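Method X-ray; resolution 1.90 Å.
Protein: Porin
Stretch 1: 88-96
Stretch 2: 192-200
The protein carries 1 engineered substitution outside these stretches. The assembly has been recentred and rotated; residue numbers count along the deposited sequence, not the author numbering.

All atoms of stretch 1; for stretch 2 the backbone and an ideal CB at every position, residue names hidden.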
# COMPACT_ATOMS: atom_id res chain seq x y z
N ALA A 88 -25.31 -1.68 10.01
CA ALA A 88 -26.36 -0.81 10.55
C ALA A 88 -26.12 -0.30 11.95
O ALA A 88 -26.22 0.91 12.22
CB ALA A 88 -27.70 -1.55 10.43
N PHE A 89 -25.68 -1.16 12.87
CA PHE A 89 -25.51 -0.72 14.26
C PHE A 89 -24.36 0.30 14.37
O PHE A 89 -24.35 1.15 15.27
CB PHE A 89 -25.22 -1.95 15.13
CG PHE A 89 -25.46 -1.77 16.60
CD1 PHE A 89 -26.78 -1.86 17.10
CD2 PHE A 89 -24.42 -1.53 17.48
CE1 PHE A 89 -27.01 -1.70 18.48
CE2 PHE A 89 -24.64 -1.35 18.86
CZ PHE A 89 -25.95 -1.44 19.34
N ASP A 90 -23.40 0.20 13.45
CA ASP A 90 -22.26 1.10 13.48
C ASP A 90 -22.57 2.37 12.70
O ASP A 90 -21.86 3.35 12.93
CB ASP A 90 -21.02 0.39 12.92
CG ASP A 90 -19.69 1.15 13.13
OD1 ASP A 90 -19.31 1.44 14.25
OD2 ASP A 90 -19.00 1.46 12.13
N SER A 91 -23.56 2.38 11.80
CA SER A 91 -23.75 3.59 11.01
C SER A 91 -24.86 4.54 11.46
O SER A 91 -24.84 5.68 11.02
CB SER A 91 -24.11 3.15 9.56
OG SER A 91 -23.01 2.37 9.07
N VAL A 92 -25.81 4.12 12.29
CA VAL A 92 -26.88 4.98 12.73
C VAL A 92 -26.33 6.23 13.42
O VAL A 92 -25.24 6.22 13.99
CB VAL A 92 -27.77 4.47 13.89
CG1 VAL A 92 -29.13 3.96 13.42
CG2 VAL A 92 -27.14 3.31 14.67
N ALA A 93 -27.13 7.28 13.39
CA ALA A 93 -26.78 8.54 14.06
C ALA A 93 -26.95 8.36 15.61
O ALA A 93 -27.57 7.39 16.07
CB ALA A 93 -27.70 9.67 13.59
N LEU A 94 -26.32 9.29 16.33
CA LEU A 94 -26.41 9.48 17.74
C LEU A 94 -25.62 8.51 18.60
O LEU A 94 -25.16 8.92 19.69
CB LEU A 94 -27.90 9.47 18.20
CG LEU A 94 -28.84 10.50 17.51
CD1 LEU A 94 -30.25 10.37 18.09
CD2 LEU A 94 -28.30 11.92 17.66
N THR A 95 -25.46 7.29 18.16
CA THR A 95 -24.89 6.22 19.02
C THR A 95 -23.48 6.52 19.46
O THR A 95 -23.04 6.02 20.51
CB THR A 95 -25.11 4.88 18.32
OG1 THR A 95 -24.87 3.75 19.19
CG2 THR A 95 -24.10 4.72 17.15
N TYR A 96 -22.67 7.33 18.74
CA TYR A 96 -21.32 7.63 19.19
C TYR A 96 -21.16 9.06 19.62
O TYR A 96 -20.02 9.52 19.88
CB TYR A 96 -20.31 7.36 18.02
CG TYR A 96 -20.24 5.88 17.65
CD1 TYR A 96 -19.88 4.95 18.62
CD2 TYR A 96 -20.50 5.45 16.36
CE1 TYR A 96 -19.78 3.59 18.34
CE2 TYR A 96 -20.47 4.09 16.06
CZ TYR A 96 -20.07 3.19 17.05
OH TYR A 96 -20.03 1.88 16.74
N UNK A 192 -28.19 -10.68 20.78
CA UNK A 192 -29.08 -9.75 20.12
C UNK A 192 -29.00 -8.40 20.81
O UNK A 192 -29.16 -8.29 22.04
CB UNK A 192 -30.52 -10.28 20.12
N UNK A 193 -28.66 -7.35 20.05
CA UNK A 193 -28.40 -6.07 20.69
C UNK A 193 -29.32 -5.00 20.17
O UNK A 193 -29.90 -5.14 19.09
CB UNK A 193 -26.94 -5.65 20.48
N UNK A 194 -29.51 -3.92 20.93
CA UNK A 194 -30.46 -2.91 20.46
C UNK A 194 -30.06 -1.55 21.02
O UNK A 194 -29.43 -1.48 22.06
CB UNK A 194 -31.89 -3.27 20.87
N UNK A 195 -30.47 -0.52 20.35
CA UNK A 195 -30.17 0.84 20.71
C UNK A 195 -31.38 1.73 20.44
O UNK A 195 -32.06 1.61 19.42
CB UNK A 195 -28.94 1.34 19.94
N UNK A 196 -31.59 2.68 21.34
CA UNK A 196 -32.61 3.69 21.08
C UNK A 196 -32.01 4.98 21.64
O UNK A 196 -31.45 4.92 22.74
CB UNK A 196 -33.96 3.34 21.71
N UNK A 197 -32.04 6.04 20.87
CA UNK A 197 -31.48 7.27 21.38
C UNK A 197 -32.29 8.48 20.94
O UNK A 197 -33.00 8.47 19.94
CB UNK A 197 -30.03 7.41 20.93
N UNK A 198 -32.07 9.58 21.62
CA UNK A 198 -32.71 10.84 21.22
C UNK A 198 -31.82 11.96 21.70
O UNK A 198 -31.02 11.80 22.64
CB UNK A 198 -34.12 10.97 21.79
N UNK A 199 -31.90 13.10 21.03
CA UNK A 199 -31.13 14.28 21.29
C UNK A 199 -31.97 15.54 21.00
O UNK A 199 -32.83 15.58 20.10
CB UNK A 199 -29.85 14.27 20.45
N UNK A 200 -31.65 16.57 21.75
CA UNK A 200 -32.36 17.84 21.63
C UNK A 200 -31.36 18.96 21.49
O UNK A 200 -30.52 19.08 22.39
CB UNK A 200 -33.27 18.08 22.83

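Residues 88-91 form the end of a helix, and the chain then runs as a loop past a β-strand, 193-200. No hydrogen bond joins the two stretches; they meet through apolar packing, with the strand backbone also in contact at 194, 197 and 198. Positions 193, 195, 197 and 199 point toward stretch 1.

Position 192 precedes the strand, and its ideal CB has nothing of stretch 1 within 5.5 Å. Stretch 1 therefore sets no preference; the residue is Asp 192, whose OD1 is hydrogen-bonded elsewhere in the structure.

At position 193 the ideal CB lies 4.4 Å from Phe 89 CE1. The ring offers a face and no polar partner, so Leu, Ile, Val or Met would suit. The residue is Ile 193, with chi1 p and chi2 t. Its CD1 sits almost directly above the ring, 3.6 Å from the Phe 89 centroid and 7° off the normal, a CH-pi contact.

Position 194 points away, leaving its side chain free of demands from stretch 1. It is Ala 194; its backbone C lies 4.0 Å from Phe 89 CE1, at the edge of the ring.

Position 195 has extended angles (-142/142) and an ideal CB 3.9 Å from Phe 89 CE1 and 4.8 Å from Thr 95 OG1. Beyond it lie Val 92, Leu 94 and the CB and OG1 of Thr 95, a largely apolar setting that could take Leu, Met or an aromatic, although the hydroxyl also leaves room for a polar group. Phe 195 is found. With chi1 t, its ring reaches the loop, where Thr 95 CB sits over one face, 3.9 Å from the Phe 195 centroid. Leu 94 CB approaches the edge, 4.1 Å from Phe 195 CZ, and Ala 93 O lies near the ring plane, 3.6 Å from Phe 195 CE2. Val 92 CG2 is 4.1 Å from Phe 195 CD2.

Position 196 is out of reach, and many residues would serve; it is Val 196.

At position 197 the ideal CB stands 4.0 Å from Leu 94 CB, compatible with Ala or a modest apolar side chain; neither this nor the backbone angles predict glycine. Gly 197 is present. The ideal CB would come within 2.9 Å of Phe 195 CZ, a clash with that ring as deposited. Gly 197 O lies 3.8 Å from Leu 94 CD1.

Position 198 points away and is little constrained. Ala 198 CA lies 4.0 Å from Leu 94 CD1.

Position 199 faces Leu 94, inviting a small or medium apolar residue. Ala 199 CB lies 4.0 Å from Leu 94 CD2.

Position 200 is beyond reach; it is Tyr 200.

Stretch 2 192-200: DIAFVGAAY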
# COMPACT_ATOMS: atom_id res chain seq x y z
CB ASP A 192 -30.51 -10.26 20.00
CG ASP A 192 -30.60 -11.65 19.43
OD1 ASP A 192 -29.84 -12.04 18.52
OD2 ASP A 192 -31.44 -12.46 19.95
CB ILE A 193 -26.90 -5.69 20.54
CG1 ILE A 193 -26.52 -5.52 19.04
CG2 ILE A 193 -26.06 -6.76 21.22
CD1 ILE A 193 -25.06 -5.06 18.89
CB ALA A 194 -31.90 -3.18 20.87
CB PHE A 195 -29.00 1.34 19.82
CG PHE A 195 -28.91 2.83 19.65
CD1 PHE A 195 -28.69 3.65 20.76
CD2 PHE A 195 -28.91 3.41 18.38
CE1 PHE A 195 -28.51 5.02 20.61
CE2 PHE A 195 -28.78 4.78 18.22
CZ PHE A 195 -28.54 5.59 19.32
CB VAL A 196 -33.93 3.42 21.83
CG1 VAL A 196 -34.86 4.59 21.56
CG2 VAL A 196 -34.58 2.12 21.34
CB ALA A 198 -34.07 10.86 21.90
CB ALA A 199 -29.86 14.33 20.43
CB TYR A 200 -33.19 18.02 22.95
CG TYR A 200 -34.02 19.28 22.94
CD1 TYR A 200 -34.96 19.51 21.93
CD2 TYR A 200 -33.87 20.26 23.92
CE1 TYR A 200 -35.71 20.68 21.89
CE2 TYR A 200 -34.63 21.43 23.90
CZ TYR A 200 -35.53 21.63 22.88
OH TYR A 200 -36.30 22.78 22.84
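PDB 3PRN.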